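Local coordinates for putative polyphosphate kinase 2 family protein (Arthrobacter aurescens, PDB 3RHF) that probably acts as a polyphosphate kinase, transferring phosphate between polyphosphate and nucleotides, at residues Phe26-Val31 and Met185-Lys190; Ile148-Gly153 and Arg162-Ile167; His243-Asn248 and Gln258-Asp263. All coordinates share one frame; numbering follows the deposited sequence.

Contact 1 (Phe26-Val31 and Met185-Lys190)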
ATOM      1  N   PHE A  26      30.232  17.979   1.810  1.00 56.01           N
ATOM      2  CA  PHE A  26      29.766  16.847   2.634  1.00 53.28           C
ATOM      3  C   PHE A  26      30.812  15.843   3.030  1.00 53.18           C
ATOM      4  O   PHE A  26      31.606  15.405   2.180  1.00 53.05           O
ATOM      5  CB  PHE A  26      28.646  16.042   1.928  1.00 51.37           C
ATOM      6  CG  PHE A  26      27.922  15.049   2.845  1.00 47.96           C
ATOM      7  CD1 PHE A  26      28.205  13.684   2.793  1.00 47.01           C
ATOM      8  CD2 PHE A  26      26.982  15.490   3.772  1.00 44.60           C
ATOM      9  CE1 PHE A  26      27.549  12.778   3.649  1.00 45.07           C
ATOM     10  CE2 PHE A  26      26.312  14.596   4.611  1.00 43.76           C
ATOM     11  CZ  PHE A  26      26.588  13.239   4.545  1.00 43.17           C
ATOM     12  N   SER A  27      30.738  15.441   4.303  1.00 51.97           N
ATOM     13  CA  SER A  27      31.355  14.209   4.756  1.00 51.80           C
ATOM     14  C   SER A  27      30.440  13.403   5.700  1.00 49.94           C
ATOM     15  O   SER A  27      29.820  13.952   6.615  1.00 49.44           O
ATOM     16  CB  SER A  27      32.709  14.506   5.421  1.00 53.92           C
ATOM     17  OG  SER A  27      32.563  14.833   6.787  1.00 54.42           O
ATOM     18  N   LEU A  28      30.389  12.095   5.484  1.00 48.44           N
ATOM     19  CA  LEU A  28      29.477  11.230   6.223  1.00 47.49           C
ATOM     20  C   LEU A  28      29.891  11.012   7.701  1.00 48.66           C
ATOM     21  O   LEU A  28      29.066  10.593   8.540  1.00 47.28           O
ATOM     22  CB  LEU A  28      29.296   9.904   5.478  1.00 46.37           C
ATOM     23  CG  LEU A  28      28.350   8.844   6.077  1.00 45.22           C
ATOM     24  CD1 LEU A  28      26.906   9.344   6.137  1.00 42.13           C
ATOM     25  CD2 LEU A  28      28.446   7.502   5.326  1.00 42.97           C
ATOM     26  N   ALA A  29      31.143  11.332   8.029  1.00 50.50           N
ATOM     27  CA  ALA A  29      31.602  11.249   9.423  1.00 51.80           C
ATOM     28  C   ALA A  29      31.159  12.467  10.235  1.00 52.16           C
ATOM     29  O   ALA A  29      30.965  12.357  11.435  1.00 52.89           O
ATOM     30  CB  ALA A  29      33.127  11.075   9.499  1.00 53.27           C
ATOM     31  N   GLY A  30      30.989  13.624   9.592  1.00 52.30           N
ATOM     32  CA  GLY A  30      30.391  14.809  10.255  1.00 52.05           C
ATOM     33  C   GLY A  30      28.916  14.619  10.649  1.00 50.49           C
ATOM     34  O   GLY A  30      28.387  15.384  11.445  1.00 51.41           O
ATOM     35  N   VAL A  31      28.250  13.592  10.111  1.00 48.03           N
ATOM     36  CA  VAL A  31      26.850  13.328  10.444  1.00 45.88           C
ATOM     37  C   VAL A  31      26.719  12.598  11.782  1.00 44.93           C
ATOM     38  O   VAL A  31      27.359  11.580  11.999  1.00 44.35           O
ATOM     39  CB  VAL A  31      26.108  12.496   9.333  1.00 44.62           C
ATOM     40  CG1 VAL A  31      24.633  12.328   9.693  1.00 42.52           C
ATOM     41  CG2 VAL A  31      26.275  13.155   7.977  1.00 43.33           C
HETATM   42  N   MSE A 185      19.127   8.445   2.383  1.00 28.84           N
HETATM   43  CA  MSE A 185      19.890   7.402   3.094  1.00 29.44           C
HETATM   44  C   MSE A 185      19.628   7.521   4.572  1.00 28.94           C
HETATM   45  O   MSE A 185      19.861   8.561   5.181  1.00 29.00           O
HETATM   46  CB  MSE A 185      21.359   7.490   2.795  1.00 30.63           C
HETATM   47  CG  MSE A 185      22.144   6.262   3.335  1.00 36.05           C
HETATM   48 SE   MSE A 185      23.359   6.779   4.816  1.00 49.53          SE
HETATM   49  CE  MSE A 185      24.297   5.023   5.093  1.00 39.99           C
ATOM     50  N   LEU A 186      19.109   6.457   5.145  1.00 28.31           N
ATOM     51  CA  LEU A 186      18.880   6.420   6.585  1.00 28.42           C
ATOM     52  C   LEU A 186      20.138   5.959   7.309  1.00 29.04           C
ATOM     53  O   LEU A 186      20.550   4.824   7.156  1.00 30.50           O
ATOM     54  CB  LEU A 186      17.731   5.453   6.939  1.00 27.65           C
ATOM     55  CG  LEU A 186      16.412   5.683   6.255  1.00 26.06           C
ATOM     56  CD1 LEU A 186      15.522   4.572   6.706  1.00 27.08           C
ATOM     57  CD2 LEU A 186      15.883   7.063   6.609  1.00 26.09           C
ATOM     58  N   ASN A 187      20.705   6.825   8.134  1.00 29.71           N
ATOM     59  CA  ASN A 187      22.011   6.596   8.724  1.00 30.82           C
ATOM     60  C   ASN A 187      21.873   6.274  10.240  1.00 31.26           C
ATOM     61  O   ASN A 187      21.427   7.095  11.065  1.00 30.72           O
ATOM     62  CB  ASN A 187      22.838   7.847   8.459  1.00 31.86           C
ATOM     63  CG  ASN A 187      24.267   7.741   8.913  1.00 34.74           C
ATOM     64  OD1 ASN A 187      24.977   6.765   8.635  1.00 38.07           O
ATOM     65  ND2 ASN A 187      24.733   8.795   9.535  1.00 36.75           N
ATOM     66  N   ILE A 188      22.216   5.054  10.602  1.00 31.22           N
ATOM     67  CA  ILE A 188      22.302   4.711  12.016  1.00 31.77           C
ATOM     68  C   ILE A 188      23.737   4.395  12.337  1.00 32.76           C
ATOM     69  O   ILE A 188      24.519   4.022  11.445  1.00 32.91           O
ATOM     70  CB  ILE A 188      21.380   3.549  12.423  1.00 31.27           C
ATOM     71  CG1 ILE A 188      21.736   2.251  11.662  1.00 31.24           C
ATOM     72  CG2 ILE A 188      19.903   3.984  12.223  1.00 28.89           C
ATOM     73  CD1 ILE A 188      20.872   1.043  12.022  1.00 30.23           C
ATOM     74  N   SER A 189      24.082   4.581  13.605  1.00 33.34           N
ATOM     75  CA  SER A 189      25.417   4.257  14.107  1.00 34.65           C
ATOM     76  C   SER A 189      25.599   2.751  14.212  1.00 34.66           C
ATOM     77  O   SER A 189      24.624   2.009  14.380  1.00 33.26           O
ATOM     78  CB  SER A 189      25.638   4.887  15.469  1.00 35.21           C
ATOM     79  OG  SER A 189      24.848   4.240  16.431  1.00 35.49           O
ATOM     80  N   LYS A 190      26.847   2.288  14.083  1.00 36.78           N
ATOM     81  CA  LYS A 190      27.165   0.845  14.296  1.00 37.44           C
ATOM     82  C   LYS A 190      26.623   0.314  15.637  1.00 36.72           C
ATOM     83  O   LYS A 190      26.149  -0.812  15.702  1.00 35.98           O
ATOM     84  CB  LYS A 190      28.667   0.548  14.159  1.00 39.21           C
ATOM     85  CG  LYS A 190      29.011  -0.964  13.928  1.00 39.48           C
ATOM     86  CD  LYS A 190      30.502  -1.252  14.119  1.00 41.87           C
ATOM     87  CE  LYS A 190      30.896  -2.704  13.714  1.00 43.11           C
ATOM     88  NZ  LYS A 190      32.386  -3.020  13.712  1.00 41.12           N
TER
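Val31 and Asn187 mark the closest backbone approach between the two segments, with their CA atoms 8.5 Å apart, so a loop here meets a strand end through side chains. The strand, 179-187, belongs to the parallel five-stranded sheet of the P-loop NTPase fold, in the middle layer of an alpha/beta/alpha sandwich. The loop belongs to the long connection between helix 16-19 and helix 43-69. Residues 28-30 turn with helical backbone angles but without regular helical bonding; a weak bond from Gly30 N to Ser27 O, 3.2 Å long, is part of what shapes the turn.

Asn187 carries the strand's side of the contact. Its CG stands anti to the backbone N (chi1 -175°), which sends the amide out from the sheet toward the loop. Leu28 reaches over this flat group from above its plane: CD1 is 4.1 Å from ND2 and 4.1 Å from OD1, so the methyl covers the amide as a whole rather than one end of it. The same methyl is 4.6 Å from the SE atom of Met185, present as selenomethionine, two residues back on the strand. No hydrogen bond crosses between the segments, and the contact rests on van der Waals packing.

The neighbouring strand 242-246 continues this surface: Leu28 and Asn187 both touch Val244, while Val31 rests on Pro246. Helix 221-235 closes in beside it, with Phe232 against both Phe26 and Met185. Just beyond the strand, Ser189 is the N-cap of helix 190-202, its OG bonding to Glu192 N. Val31 comes in at the nitrogen end of the amide, where CG1, anti to its own backbone N (chi1 -176°), lies 3.5 Å from Asn187 ND2.

Contact 2 (Ile148-Gly153 and Arg162-Ile167)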
ATOM      1  N   ILE A 148      26.996  -3.141  -2.052  1.00 41.58           N
ATOM      2  CA  ILE A 148      27.301  -4.478  -1.666  1.00 44.12           C
ATOM      3  C   ILE A 148      28.421  -4.966  -2.611  1.00 45.79           C
ATOM      4  O   ILE A 148      29.445  -5.475  -2.167  1.00 46.08           O
ATOM      5  CB  ILE A 148      25.991  -5.359  -1.603  1.00 44.64           C
ATOM      6  CG1 ILE A 148      26.252  -6.670  -0.846  1.00 49.17           C
ATOM      7  CG2 ILE A 148      25.457  -5.702  -2.945  1.00 44.02           C
ATOM      8  CD1 ILE A 148      24.943  -7.423  -0.383  1.00 53.16           C
ATOM      9  N   HIS A 149      28.267  -4.719  -3.903  1.00 47.19           N
ATOM     10  CA  HIS A 149      29.239  -5.180  -4.894  1.00 49.02           C
ATOM     11  C   HIS A 149      30.617  -4.584  -4.633  1.00 49.43           C
ATOM     12  O   HIS A 149      31.628  -5.231  -4.833  1.00 50.61           O
ATOM     13  CB  HIS A 149      28.773  -4.807  -6.304  1.00 49.58           C
ATOM     14  CG  HIS A 149      27.630  -5.634  -6.817  1.00 51.56           C
ATOM     15  ND1 HIS A 149      27.695  -6.339  -8.004  1.00 55.13           N
ATOM     16  CD2 HIS A 149      26.392  -5.852  -6.317  1.00 52.31           C
ATOM     17  CE1 HIS A 149      26.547  -6.959  -8.213  1.00 54.89           C
ATOM     18  NE2 HIS A 149      25.742  -6.688  -7.200  1.00 55.60           N
ATOM     19  N   ARG A 150      30.667  -3.344  -4.179  1.00 49.11           N
ATOM     20  CA  ARG A 150      31.947  -2.744  -3.874  1.00 49.31           C
ATOM     21  C   ARG A 150      32.609  -3.452  -2.695  1.00 50.66           C
ATOM     22  O   ARG A 150      33.678  -4.040  -2.837  1.00 52.15           O
ATOM     23  CB  ARG A 150      31.759  -1.275  -3.579  1.00 47.95           C
ATOM     24  CG  ARG A 150      33.049  -0.566  -3.313  1.00 46.37           C
ATOM     25  CD  ARG A 150      32.793   0.905  -3.320  1.00 43.13           C
ATOM     26  NE  ARG A 150      34.002   1.692  -3.412  1.00 43.56           N
ATOM     27  CZ  ARG A 150      34.830   1.932  -2.395  1.00 47.48           C
ATOM     28  NH1 ARG A 150      34.613   1.431  -1.158  1.00 47.60           N
ATOM     29  NH2 ARG A 150      35.879   2.707  -2.611  1.00 49.01           N
ATOM     30  N   VAL A 151      31.942  -3.405  -1.547  1.00 50.93           N
ATOM     31  CA  VAL A 151      32.387  -4.045  -0.327  1.00 51.77           C
ATOM     32  C   VAL A 151      32.998  -5.416  -0.569  1.00 53.88           C
ATOM     33  O   VAL A 151      34.088  -5.698  -0.086  1.00 54.95           O
ATOM     34  CB  VAL A 151      31.238  -4.225   0.651  1.00 51.03           C
ATOM     35  CG1 VAL A 151      31.712  -4.955   1.929  1.00 51.28           C
ATOM     36  CG2 VAL A 151      30.652  -2.886   1.012  1.00 49.60           C
ATOM     37  N   HIS A 152      32.296  -6.257  -1.311  1.00 55.39           N
ATOM     38  CA  HIS A 152      32.704  -7.646  -1.506  1.00 57.90           C
ATOM     39  C   HIS A 152      33.546  -7.933  -2.770  1.00 59.44           C
ATOM     40  O   HIS A 152      33.711  -9.085  -3.165  1.00 59.94           O
ATOM     41  CB  HIS A 152      31.471  -8.539  -1.425  1.00 58.03           C
ATOM     42  CG  HIS A 152      30.914  -8.633  -0.039  1.00 59.65           C
ATOM     43  ND1 HIS A 152      29.570  -8.534   0.235  1.00 60.42           N
ATOM     44  CD2 HIS A 152      31.533  -8.797   1.157  1.00 61.95           C
ATOM     45  CE1 HIS A 152      29.377  -8.645   1.536  1.00 61.63           C
ATOM     46  NE2 HIS A 152      30.554  -8.799   2.121  1.00 62.95           N
ATOM     47  N   GLY A 153      34.112  -6.885  -3.362  1.00 60.61           N
ATOM     48  CA  GLY A 153      34.971  -7.027  -4.543  1.00 62.38           C
ATOM     49  C   GLY A 153      34.323  -7.678  -5.754  1.00 63.31           C
ATOM     50  O   GLY A 153      35.019  -8.268  -6.584  1.00 64.76           O
ATOM     51  N   ARG A 162      31.923   3.088 -14.148  1.00 47.91           N
ATOM     52  CA  ARG A 162      30.920   3.155 -15.191  1.00 47.39           C
ATOM     53  C   ARG A 162      29.508   3.114 -14.594  1.00 44.03           C
ATOM     54  O   ARG A 162      28.581   3.733 -15.111  1.00 43.29           O
ATOM     55  CB  ARG A 162      31.102   2.072 -16.288  1.00 49.11           C
ATOM     56  CG  ARG A 162      30.248   0.775 -16.106  1.00 52.34           C
ATOM     57  CD  ARG A 162      30.046  -0.073 -17.407  1.00 58.03           C
ATOM     58  NE  ARG A 162      28.665   0.033 -17.905  1.00 61.01           N
ATOM     59  CZ  ARG A 162      27.604  -0.598 -17.394  1.00 60.84           C
ATOM     60  NH1 ARG A 162      26.412  -0.381 -17.940  1.00 62.31           N
ATOM     61  NH2 ARG A 162      27.712  -1.429 -16.350  1.00 59.89           N
ATOM     62  N   ARG A 163      29.340   2.399 -13.501  1.00 41.88           N
ATOM     63  CA  ARG A 163      28.038   2.318 -12.879  1.00 39.72           C
ATOM     64  C   ARG A 163      27.592   3.631 -12.290  1.00 38.24           C
ATOM     65  O   ARG A 163      26.434   4.007 -12.412  1.00 37.61           O
ATOM     66  CB  ARG A 163      28.048   1.273 -11.834  1.00 39.14           C
ATOM     67  CG  ARG A 163      28.023  -0.042 -12.462  1.00 39.71           C
ATOM     68  CD  ARG A 163      27.928  -1.047 -11.405  1.00 40.16           C
ATOM     69  NE  ARG A 163      28.033  -2.366 -11.971  1.00 42.28           N
ATOM     70  CZ  ARG A 163      27.932  -3.476 -11.262  1.00 42.35           C
ATOM     71  NH1 ARG A 163      27.720  -3.410  -9.962  1.00 40.34           N
ATOM     72  NH2 ARG A 163      28.030  -4.651 -11.868  1.00 43.69           N
ATOM     73  N   TYR A 164      28.523   4.346 -11.693  1.00 37.68           N
ATOM     74  CA  TYR A 164      28.230   5.661 -11.181  1.00 36.86           C
ATOM     75  C   TYR A 164      27.747   6.573 -12.303  1.00 36.84           C
ATOM     76  O   TYR A 164      26.774   7.334 -12.124  1.00 36.77           O
ATOM     77  CB  TYR A 164      29.472   6.287 -10.548  1.00 37.05           C
ATOM     78  CG  TYR A 164      29.940   5.626  -9.300  1.00 35.72           C
ATOM     79  CD1 TYR A 164      29.043   5.215  -8.308  1.00 36.91           C
ATOM     80  CD2 TYR A 164      31.283   5.442  -9.073  1.00 35.63           C
ATOM     81  CE1 TYR A 164      29.515   4.611  -7.128  1.00 38.33           C
ATOM     82  CE2 TYR A 164      31.763   4.849  -7.924  1.00 36.36           C
ATOM     83  CZ  TYR A 164      30.900   4.436  -6.964  1.00 37.29           C
ATOM     84  OH  TYR A 164      31.403   3.864  -5.843  1.00 41.03           O
ATOM     85  N   ALA A 165      28.445   6.530 -13.433  1.00 36.27           N
ATOM     86  CA  ALA A 165      28.092   7.381 -14.553  1.00 36.30           C
ATOM     87  C   ALA A 165      26.755   6.927 -15.137  1.00 34.46           C
ATOM     88  O   ALA A 165      25.964   7.765 -15.536  1.00 34.24           O
ATOM     89  CB  ALA A 165      29.204   7.429 -15.631  1.00 36.89           C
ATOM     90  N   ALA A 166      26.478   5.627 -15.149  1.00 32.88           N
ATOM     91  CA  ALA A 166      25.195   5.154 -15.699  1.00 31.49           C
ATOM     92  C   ALA A 166      23.981   5.607 -14.850  1.00 30.31           C
ATOM     93  O   ALA A 166      22.936   6.054 -15.376  1.00 29.45           O
ATOM     94  CB  ALA A 166      25.211   3.660 -15.859  1.00 31.29           C
ATOM     95  N   ILE A 167      24.147   5.498 -13.531  1.00 29.20           N
ATOM     96  CA  ILE A 167      23.164   5.929 -12.567  1.00 27.88           C
ATOM     97  C   ILE A 167      22.833   7.404 -12.826  1.00 27.83           C
ATOM     98  O   ILE A 167      21.690   7.764 -13.022  1.00 27.96           O
ATOM     99  CB  ILE A 167      23.681   5.658 -11.115  1.00 27.68           C
ATOM    100  CG1 ILE A 167      23.600   4.162 -10.789  1.00 27.31           C
ATOM    101  CG2 ILE A 167      22.906   6.386 -10.118  1.00 25.31           C
ATOM    102  CD1 ILE A 167      24.426   3.718  -9.580  1.00 24.03           C
TER
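His149 and Arg163 use the same first torsion, CG anti to the carbonyl carbon (chi1 -73° and -75°), which points both side chains toward the facing helix; the Arg163 chain then runs extended and delivers its guanidinium to the imidazole. Arg163 NH1 stops 3.5 Å from His149 ND1, a close approach that makes no hydrogen bond. The histidine nitrogen lies at the edge of the guanidinium, near its plane, and the two flat groups are turned 66° apart. Asp145 O accepts a hydrogen bond from Arg163 NH1, and Glu159 forms a salt bridge with Arg163 NE, which together fix how the guanidinium is turned.

A second crossing is looser: Arg150 passes the phenol of Tyr164 at about a right angle, its CD 4.1 Å from OH, on the way to a salt bridge with Asp226. A Schellman motif ends helix 148-151, with Gly153 N bonded to Arg150 O (2.9 Å) and Trp154 N to His149 O.

The short helix 148-151 thus sits beside helix 157-176, which leads on into strand 179-187, and both lean on helix 221-235: Ile148 touches Tyr224, and Tyr164 touches Val230 and Lys234.

Contact 3 (His243-Asn248 and Gln258-Asp263)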
ATOM      1  N   HIS A 243      20.248  12.718   0.212  1.00 25.25           N
ATOM      2  CA  HIS A 243      20.017  13.246   1.518  1.00 25.57           C
ATOM      3  C   HIS A 243      20.350  12.150   2.494  1.00 25.54           C
ATOM      4  O   HIS A 243      19.968  11.015   2.295  1.00 25.15           O
ATOM      5  CB  HIS A 243      18.569  13.657   1.708  1.00 24.98           C
ATOM      6  CG  HIS A 243      18.080  14.631   0.692  1.00 24.78           C
ATOM      7  ND1 HIS A 243      17.573  14.234  -0.519  1.00 22.43           N
ATOM      8  CD2 HIS A 243      18.015  15.985   0.710  1.00 23.50           C
ATOM      9  CE1 HIS A 243      17.234  15.306  -1.211  1.00 24.40           C
ATOM     10  NE2 HIS A 243      17.477  16.380  -0.480  1.00 21.52           N
ATOM     11  N   VAL A 244      21.059  12.503   3.546  1.00 26.51           N
ATOM     12  CA  VAL A 244      21.422  11.570   4.590  1.00 26.65           C
ATOM     13  C   VAL A 244      20.723  12.061   5.856  1.00 26.80           C
ATOM     14  O   VAL A 244      20.964  13.180   6.308  1.00 26.00           O
ATOM     15  CB  VAL A 244      22.944  11.541   4.809  1.00 27.91           C
ATOM     16  CG1 VAL A 244      23.257  10.817   6.137  1.00 30.36           C
ATOM     17  CG2 VAL A 244      23.683  10.903   3.595  1.00 26.15           C
ATOM     18  N   VAL A 245      19.838  11.205   6.370  1.00 26.47           N
ATOM     19  CA  VAL A 245      18.881  11.505   7.391  1.00 25.92           C
ATOM     20  C   VAL A 245      19.275  10.712   8.637  1.00 26.91           C
ATOM     21  O   VAL A 245      19.184   9.468   8.657  1.00 26.94           O
ATOM     22  CB  VAL A 245      17.472  11.029   6.977  1.00 25.57           C
ATOM     23  CG1 VAL A 245      16.536  11.265   8.078  1.00 24.25           C
ATOM     24  CG2 VAL A 245      16.963  11.717   5.680  1.00 23.33           C
ATOM     25  N   PRO A 246      19.722  11.408   9.693  1.00 27.01           N
ATOM     26  CA  PRO A 246      20.034  10.756  10.952  1.00 27.12           C
ATOM     27  C   PRO A 246      18.830   9.937  11.408  1.00 26.57           C
ATOM     28  O   PRO A 246      17.725  10.465  11.450  1.00 26.64           O
ATOM     29  CB  PRO A 246      20.258  11.925  11.864  1.00 27.58           C
ATOM     30  CG  PRO A 246      20.862  12.910  11.037  1.00 27.92           C
ATOM     31  CD  PRO A 246      20.223  12.782   9.684  1.00 27.73           C
ATOM     32  N   ALA A 247      19.033   8.648  11.674  1.00 25.94           N
ATOM     33  CA  ALA A 247      17.911   7.727  11.856  1.00 25.30           C
ATOM     34  C   ALA A 247      17.954   6.935  13.162  1.00 25.47           C
ATOM     35  O   ALA A 247      17.111   6.067  13.370  1.00 24.08           O
ATOM     36  CB  ALA A 247      17.829   6.776  10.697  1.00 23.90           C
ATOM     37  N   ASN A 248      18.923   7.207  14.029  1.00 26.36           N
ATOM     38  CA  ASN A 248      18.930   6.549  15.346  1.00 28.08           C
ATOM     39  C   ASN A 248      17.607   6.783  16.064  1.00 27.39           C
ATOM     40  O   ASN A 248      17.159   5.919  16.772  1.00 27.10           O
ATOM     41  CB  ASN A 248      20.099   7.023  16.273  1.00 29.32           C
ATOM     42  CG  ASN A 248      21.369   6.226  16.079  1.00 30.17           C
ATOM     43  OD1 ASN A 248      21.517   5.528  15.089  1.00 31.38           O
ATOM     44  ND2 ASN A 248      22.284   6.311  17.033  1.00 31.72           N
ATOM     45  N   GLN A 258       9.181  12.178   5.426  1.00 23.54           N
ATOM     46  CA  GLN A 258       7.917  12.760   4.966  1.00 24.23           C
ATOM     47  C   GLN A 258       8.012  14.205   4.523  1.00 23.09           C
ATOM     48  O   GLN A 258       7.407  14.573   3.508  1.00 22.56           O
ATOM     49  CB  GLN A 258       6.720  12.512   5.923  1.00 25.12           C
ATOM     50  CG  GLN A 258       5.991  11.280   5.417  1.00 28.38           C
ATOM     51  CD  GLN A 258       4.797  10.835   6.210  1.00 34.90           C
ATOM     52  OE1 GLN A 258       4.702   9.657   6.575  1.00 36.17           O
ATOM     53  NE2 GLN A 258       3.832  11.744   6.425  1.00 39.85           N
ATOM     54  N   GLN A 259       8.792  15.019   5.218  1.00 22.95           N
ATOM     55  CA  GLN A 259       8.852  16.452   4.855  1.00 23.12           C
ATOM     56  C   GLN A 259       9.580  16.607   3.557  1.00 22.81           C
ATOM     57  O   GLN A 259       9.265  17.482   2.770  1.00 24.54           O
ATOM     58  CB  GLN A 259       9.486  17.319   5.941  1.00 23.74           C
ATOM     59  CG  GLN A 259       9.157  18.809   5.847  1.00 22.94           C
ATOM     60  CD  GLN A 259       7.688  19.109   6.041  1.00 24.02           C
ATOM     61  OE1 GLN A 259       7.061  18.707   7.022  1.00 26.13           O
ATOM     62  NE2 GLN A 259       7.123  19.830   5.105  1.00 22.08           N
ATOM     63  N   LEU A 260      10.510  15.712   3.286  1.00 23.21           N
ATOM     64  CA  LEU A 260      11.232  15.718   1.993  1.00 23.12           C
ATOM     65  C   LEU A 260      10.304  15.482   0.819  1.00 21.65           C
ATOM     66  O   LEU A 260      10.378  16.183  -0.202  1.00 20.19           O
ATOM     67  CB  LEU A 260      12.330  14.651   1.997  1.00 23.37           C
ATOM     68  CG  LEU A 260      13.678  15.058   2.601  1.00 25.89           C
ATOM     69  CD1 LEU A 260      14.566  13.843   2.607  1.00 23.82           C
ATOM     70  CD2 LEU A 260      14.390  16.220   1.866  1.00 23.96           C
ATOM     71  N   LEU A 261       9.455  14.468   0.992  1.00 22.92           N
ATOM     72  CA  LEU A 261       8.360  14.177   0.079  1.00 23.14           C
ATOM     73  C   LEU A 261       7.434  15.332  -0.140  1.00 22.65           C
ATOM     74  O   LEU A 261       7.136  15.652  -1.272  1.00 21.94           O
ATOM     75  CB  LEU A 261       7.526  13.047   0.627  1.00 24.19           C
ATOM     76  CG  LEU A 261       7.565  11.724  -0.075  1.00 28.49           C
ATOM     77  CD1 LEU A 261       8.954  11.371  -0.639  1.00 32.50           C
ATOM     78  CD2 LEU A 261       7.121  10.683   0.927  1.00 30.21           C
ATOM     79  N   LEU A 262       6.953  15.934   0.946  1.00 23.84           N
ATOM     80  CA  LEU A 262       5.981  17.065   0.830  1.00 25.49           C
ATOM     81  C   LEU A 262       6.588  18.279   0.140  1.00 26.48           C
ATOM     82  O   LEU A 262       5.905  18.940  -0.626  1.00 26.56           O
ATOM     83  CB  LEU A 262       5.401  17.506   2.193  1.00 25.35           C
ATOM     84  CG  LEU A 262       4.603  16.402   2.898  1.00 26.27           C
ATOM     85  CD1 LEU A 262       4.583  16.603   4.436  1.00 27.43           C
ATOM     86  CD2 LEU A 262       3.183  16.275   2.381  1.00 22.22           C
ATOM     87  N   ASP A 263       7.854  18.577   0.468  1.00 27.53           N
ATOM     88  CA  ASP A 263       8.541  19.728  -0.086  1.00 28.44           C
ATOM     89  C   ASP A 263       8.825  19.487  -1.589  1.00 27.55           C
ATOM     90  O   ASP A 263       8.711  20.397  -2.374  1.00 28.45           O
ATOM     91  CB  ASP A 263       9.836  19.991   0.676  1.00 29.09           C
ATOM     92  CG  ASP A 263       9.615  20.511   2.148  1.00 33.79           C
ATOM     93  OD1 ASP A 263       8.461  20.742   2.633  1.00 35.72           O
ATOM     94  OD2 ASP A 263      10.664  20.722   2.828  1.00 40.14           O
TER
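His243 and Leu260 join strand 242-246, an outermost strand of the parallel sheet within this chain, to helix 250-266, the helix that follows it. Together they form the last beta-alpha unit of the P-loop NTPase core, and all the residues that touch are buried.

The main interaction is CH-pi. Leu260 CD2 stands over one face of the imidazole, 4.0 Å from the ring centroid and 18° off the normal, displaced toward the rim so that His243 CD2 is its nearest ring atom at 3.8 Å. The leucine reaches the ring with CG anti to its carbonyl carbon (chi1 -85°).

The other branch of the leucine does the apolar packing. Leu260 CD1 lies 4.1 Å from His243 CB and 4.4 Å from Val245 CG2, so the leucine spans two strand residues whose side chains point to the same side. Val184 of the neighbouring strand also touches both Leu260 and Val245.

Among the polar interactions, His243 ND1 is hydrogen-bonded to Lys183 O, which holds the imidazole in its orientation. Replacing the histidine with alanine would probably leave the Lys183 carbonyl without its mate and open a gap beneath Leu260 CD2. A triethylene glycol molecule, probably from the crystallisation liquor, lies about 4 Å from the histidine side chain.

On the helix, Gln259 and Asp263 are bonded one turn apart. Gln259 NE2 meets Asp263 OD1 at 3.0 Å and an almost straight 171°, keeping to its own amide plane but approaching from above the carboxylate plane.

Contacts 1 and 3 share the sheet: strands 179-187 and 242-246 are neighbours, tied by backbone bonds such as Met185 N to His243 O at 2.7 Å, with the two contact centres 13 Å apart. They use the two sides of strand 242-246, since Val244 meets residues of contact 1 while His243 and Val245 turn to helix 250-266. Contact 2 touches neither, its centre 20 Å from contact 1 and 24 Å from contact 3, but helix 221-235 borders both it and contact 1. Along the chain contact 2 falls between the two segments of contact 1, and contact 3 follows both. The loop 26-31 packs against strand 179-187, over 150 residues later, and the outermost strand 242-246.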